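Local coordinates for protein RIF2 (Saccharomyces cerevisiae, PDB 4BJ1), which binds telomeric DNA, interacts with RAP1 and RIF1, and takes part in transcriptional silencing and telomere length regulation, at residues Lys231-Phe236 with Tyr279-Tyr284. Residues are numbered along the deposited sequence; the frame is centred on the assembly and turned at random.
Sequences KKMIKF and YLFNAY
One face of the Y284 ring carries the methyl CG2 of I234. This methyl lies 3.7 Å from the ring centroid of Y284 and only 9° off the ring normal, a CH-pi contact over the face. I234 CB stands 3.8 Å from CE2 of Y284, and I234 CD1 lies 4.0 Å from Y284 OH. The F281 ring is met at its edge: M233 CE sits near the ring plane, 3.9 Å from CD1 of F281. The same methyl packs 3.6 Å from CB of F281, close to the helix backbone. The M233 chain is extended through chi2, and the bend at chi3 (116°) sets CE at this edge. On one face of the F236 ring, I234 O lies 4.2 Å above the plane, over the centre; this ring also stacks with Y248. L280 CD2 touches both methyls, 3.9 Å from I234 CG2 and 4.2 Å from M233 CE. An alanine in place of Y284 would probably leave I234 CG2 without its aromatic face and Y248 without one hydroxyl partner. L21 of helix 10-26 touches both M233 and Y284, while V252 of helix 243-257 touches I234 and Y284. The contact thus joins segment 231-236 to helix 276-290 within the helical AAA+ lid domain. All five touching residues are buried. Y284 OH is satisfied by a hydrogen bond to Y248 OH, which also bonds I234 O. Cohesion thus probably rests mainly on the hydrophobic effect and the CH-pi contact.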
ATOM      1  N   LYS A 231       5.804 -12.902  11.429  1.00 70.79           N
ATOM      2  CA  LYS A 231       6.945 -12.063  11.771  1.00 70.15           C
ATOM      3  C   LYS A 231       7.268 -11.184  10.565  1.00 72.43           C
ATOM      4  O   LYS A 231       7.433  -9.980  10.733  1.00 71.20           O
ATOM      5  CB  LYS A 231       8.152 -12.921  12.158  1.00 75.97           C
ATOM      6  CG  LYS A 231       7.990 -13.659  13.491  1.00 94.01           C
ATOM      7  CD  LYS A 231       9.027 -14.773  13.656  1.00102.29           C
ATOM      8  CE  LYS A 231       8.694 -15.775  14.738  1.00 98.52           C
ATOM      9  NZ  LYS A 231       9.328 -17.096  14.461  1.00102.07           N
ATOM     10  N   LYS A 232       7.259 -11.763   9.333  1.00 68.33           N
ATOM     11  CA  LYS A 232       7.508 -11.013   8.089  1.00 66.06           C
ATOM     12  C   LYS A 232       6.533  -9.857   7.936  1.00 68.99           C
ATOM     13  O   LYS A 232       6.933  -8.760   7.519  1.00 68.81           O
ATOM     14  CB  LYS A 232       7.471 -11.922   6.851  1.00 66.89           C
ATOM     15  CG  LYS A 232       8.715 -12.772   6.717  1.00 81.59           C
ATOM     16  CD  LYS A 232       8.786 -13.525   5.408  1.00 96.87           C
ATOM     17  CE  LYS A 232       9.927 -14.518   5.437  1.00116.41           C
ATOM     18  NZ  LYS A 232       9.909 -15.425   4.259  1.00128.09           N
ATOM     19  N   MET A 233       5.264 -10.099   8.330  1.00 64.95           N
ATOM     20  CA  MET A 233       4.169  -9.143   8.256  1.00 63.35           C
ATOM     21  C   MET A 233       4.471  -7.838   8.997  1.00 69.77           C
ATOM     22  O   MET A 233       4.077  -6.776   8.515  1.00 69.83           O
ATOM     23  CB  MET A 233       2.857  -9.780   8.754  1.00 65.07           C
ATOM     24  CG  MET A 233       1.614  -9.052   8.285  1.00 67.43           C
ATOM     25  SD  MET A 233       0.097  -9.735   9.003  1.00 72.99           S
ATOM     26  CE  MET A 233      -0.404  -8.400   9.884  1.00 69.67           C
ATOM     27  N   ILE A 234       5.160  -7.910  10.157  1.00 66.58           N
ATOM     28  CA  ILE A 234       5.442  -6.719  10.954  1.00 65.59           C
ATOM     29  C   ILE A 234       6.903  -6.213  10.759  1.00 73.76           C
ATOM     30  O   ILE A 234       7.362  -5.332  11.486  1.00 73.57           O
ATOM     31  CB  ILE A 234       5.038  -6.935  12.421  1.00 68.21           C
ATOM     32  CG1 ILE A 234       5.871  -8.064  13.082  1.00 70.80           C
ATOM     33  CG2 ILE A 234       3.524  -7.184  12.499  1.00 66.00           C
ATOM     34  CD1 ILE A 234       5.680  -8.246  14.610  1.00 78.29           C
ATOM     35  N   LYS A 235       7.607  -6.733   9.737  1.00 72.27           N
ATOM     36  CA  LYS A 235       8.943  -6.259   9.380  1.00 73.11           C
ATOM     37  C   LYS A 235       8.722  -5.344   8.187  1.00 75.28           C
ATOM     38  O   LYS A 235       8.007  -5.718   7.236  1.00 74.38           O
ATOM     39  CB  LYS A 235       9.911  -7.404   9.009  1.00 77.69           C
ATOM     40  CG  LYS A 235      10.203  -8.423  10.118  1.00 97.32           C
ATOM     41  CD  LYS A 235      10.921  -7.865  11.352  1.00109.90           C
ATOM     42  CE  LYS A 235      11.366  -8.988  12.257  1.00128.68           C
ATOM     43  NZ  LYS A 235      12.576  -9.694  11.734  1.00139.60           N
ATOM     44  N   PHE A 236       9.298  -4.133   8.257  1.00 69.59           N
ATOM     45  CA  PHE A 236       9.139  -3.156   7.195  1.00 67.38           C
ATOM     46  C   PHE A 236      10.408  -2.970   6.382  1.00 72.51           C
ATOM     47  O   PHE A 236      11.522  -3.123   6.899  1.00 74.24           O
ATOM     48  CB  PHE A 236       8.607  -1.830   7.738  1.00 67.34           C
ATOM     49  CG  PHE A 236       7.317  -1.928   8.524  1.00 66.25           C
ATOM     50  CD1 PHE A 236       6.257  -2.708   8.063  1.00 67.49           C
ATOM     51  CD2 PHE A 236       7.146  -1.210   9.705  1.00 66.59           C
ATOM     52  CE1 PHE A 236       5.067  -2.801   8.796  1.00 66.66           C
ATOM     53  CE2 PHE A 236       5.958  -1.294  10.429  1.00 67.63           C
ATOM     54  CZ  PHE A 236       4.927  -2.090   9.970  1.00 65.26           C
ATOM     55  N   TYR A 279      -5.856 -11.199  13.639  1.00 67.16           N
ATOM     56  CA  TYR A 279      -5.665 -10.806  15.041  1.00 67.50           C
ATOM     57  C   TYR A 279      -4.396  -9.925  15.155  1.00 70.51           C
ATOM     58  O   TYR A 279      -4.464  -8.844  15.742  1.00 71.11           O
ATOM     59  CB  TYR A 279      -5.654 -12.024  15.998  1.00 71.16           C
ATOM     60  CG  TYR A 279      -5.885 -11.662  17.453  1.00 74.49           C
ATOM     61  CD1 TYR A 279      -4.842 -11.208  18.250  1.00 77.85           C
ATOM     62  CD2 TYR A 279      -7.142 -11.786  18.036  1.00 76.42           C
ATOM     63  CE1 TYR A 279      -5.053 -10.816  19.574  1.00 81.70           C
ATOM     64  CE2 TYR A 279      -7.358 -11.445  19.379  1.00 78.93           C
ATOM     65  CZ  TYR A 279      -6.307 -10.947  20.142  1.00 87.12           C
ATOM     66  OH  TYR A 279      -6.464 -10.524  21.446  1.00 85.94           O
ATOM     67  N   LEU A 280      -3.288 -10.319  14.498  1.00 65.12           N
ATOM     68  CA  LEU A 280      -2.052  -9.531  14.503  1.00 64.10           C
ATOM     69  C   LEU A 280      -2.195  -8.186  13.759  1.00 69.09           C
ATOM     70  O   LEU A 280      -1.731  -7.149  14.256  1.00 69.82           O
ATOM     71  CB  LEU A 280      -0.878 -10.349  13.944  1.00 64.08           C
ATOM     72  CG  LEU A 280       0.472  -9.659  13.887  1.00 67.07           C
ATOM     73  CD1 LEU A 280       1.007  -9.372  15.274  1.00 67.22           C
ATOM     74  CD2 LEU A 280       1.436 -10.453  13.060  1.00 70.16           C
ATOM     75  N   PHE A 281      -2.833  -8.209  12.578  1.00 63.47           N
ATOM     76  CA  PHE A 281      -3.077  -7.022  11.772  1.00 60.18           C
ATOM     77  C   PHE A 281      -3.908  -6.017  12.571  1.00 64.14           C
ATOM     78  O   PHE A 281      -3.512  -4.861  12.684  1.00 64.66           O
ATOM     79  CB  PHE A 281      -3.771  -7.413  10.455  1.00 60.38           C
ATOM     80  CG  PHE A 281      -4.010  -6.266   9.513  1.00 59.86           C
ATOM     81  CD1 PHE A 281      -2.977  -5.767   8.721  1.00 60.96           C
ATOM     82  CD2 PHE A 281      -5.263  -5.657   9.435  1.00 60.17           C
ATOM     83  CE1 PHE A 281      -3.196  -4.685   7.869  1.00 59.63           C
ATOM     84  CE2 PHE A 281      -5.479  -4.571   8.580  1.00 60.32           C
ATOM     85  CZ  PHE A 281      -4.451  -4.102   7.803  1.00 57.37           C
ATOM     86  N   ASN A 282      -5.004  -6.458  13.184  1.00 60.15           N
ATOM     87  CA  ASN A 282      -5.829  -5.522  13.929  1.00 60.89           C
ATOM     88  C   ASN A 282      -5.087  -4.910  15.126  1.00 68.26           C
ATOM     89  O   ASN A 282      -5.098  -3.678  15.311  1.00 66.94           O
ATOM     90  CB  ASN A 282      -7.160  -6.149  14.319  1.00 55.81           C
ATOM     91  CG  ASN A 282      -8.029  -6.531  13.136  1.00 75.18           C
ATOM     92  OD1 ASN A 282      -7.949  -5.952  12.050  1.00 68.88           O
ATOM     93  ND2 ASN A 282      -8.887  -7.525  13.316  1.00 72.80           N
ATOM     94  N   ALA A 283      -4.396  -5.770  15.897  1.00 66.95           N
ATOM     95  CA  ALA A 283      -3.642  -5.356  17.075  1.00 67.56           C
ATOM     96  C   ALA A 283      -2.552  -4.361  16.676  1.00 70.86           C
ATOM     97  O   ALA A 283      -2.430  -3.302  17.297  1.00 71.38           O
ATOM     98  CB  ALA A 283      -3.035  -6.574  17.762  1.00 69.68           C
ATOM     99  N   TYR A 284      -1.823  -4.671  15.587  1.00 64.94           N
ATOM    100  CA  TYR A 284      -0.718  -3.861  15.107  1.00 62.72           C
ATOM    101  C   TYR A 284      -1.120  -2.540  14.470  1.00 66.36           C
ATOM    102  O   TYR A 284      -0.436  -1.545  14.723  1.00 67.44           O
ATOM    103  CB  TYR A 284       0.164  -4.665  14.174  1.00 62.48           C
ATOM    104  CG  TYR A 284       1.609  -4.608  14.585  1.00 63.28           C
ATOM    105  CD1 TYR A 284       2.055  -5.278  15.721  1.00 66.11           C
ATOM    106  CD2 TYR A 284       2.533  -3.860  13.855  1.00 63.05           C
ATOM    107  CE1 TYR A 284       3.384  -5.211  16.118  1.00 67.96           C
ATOM    108  CE2 TYR A 284       3.864  -3.781  14.246  1.00 64.49           C
ATOM    109  CZ  TYR A 284       4.285  -4.461  15.378  1.00 75.28           C
ATOM    110  OH  TYR A 284       5.594  -4.407  15.775  1.00 82.10           O
TER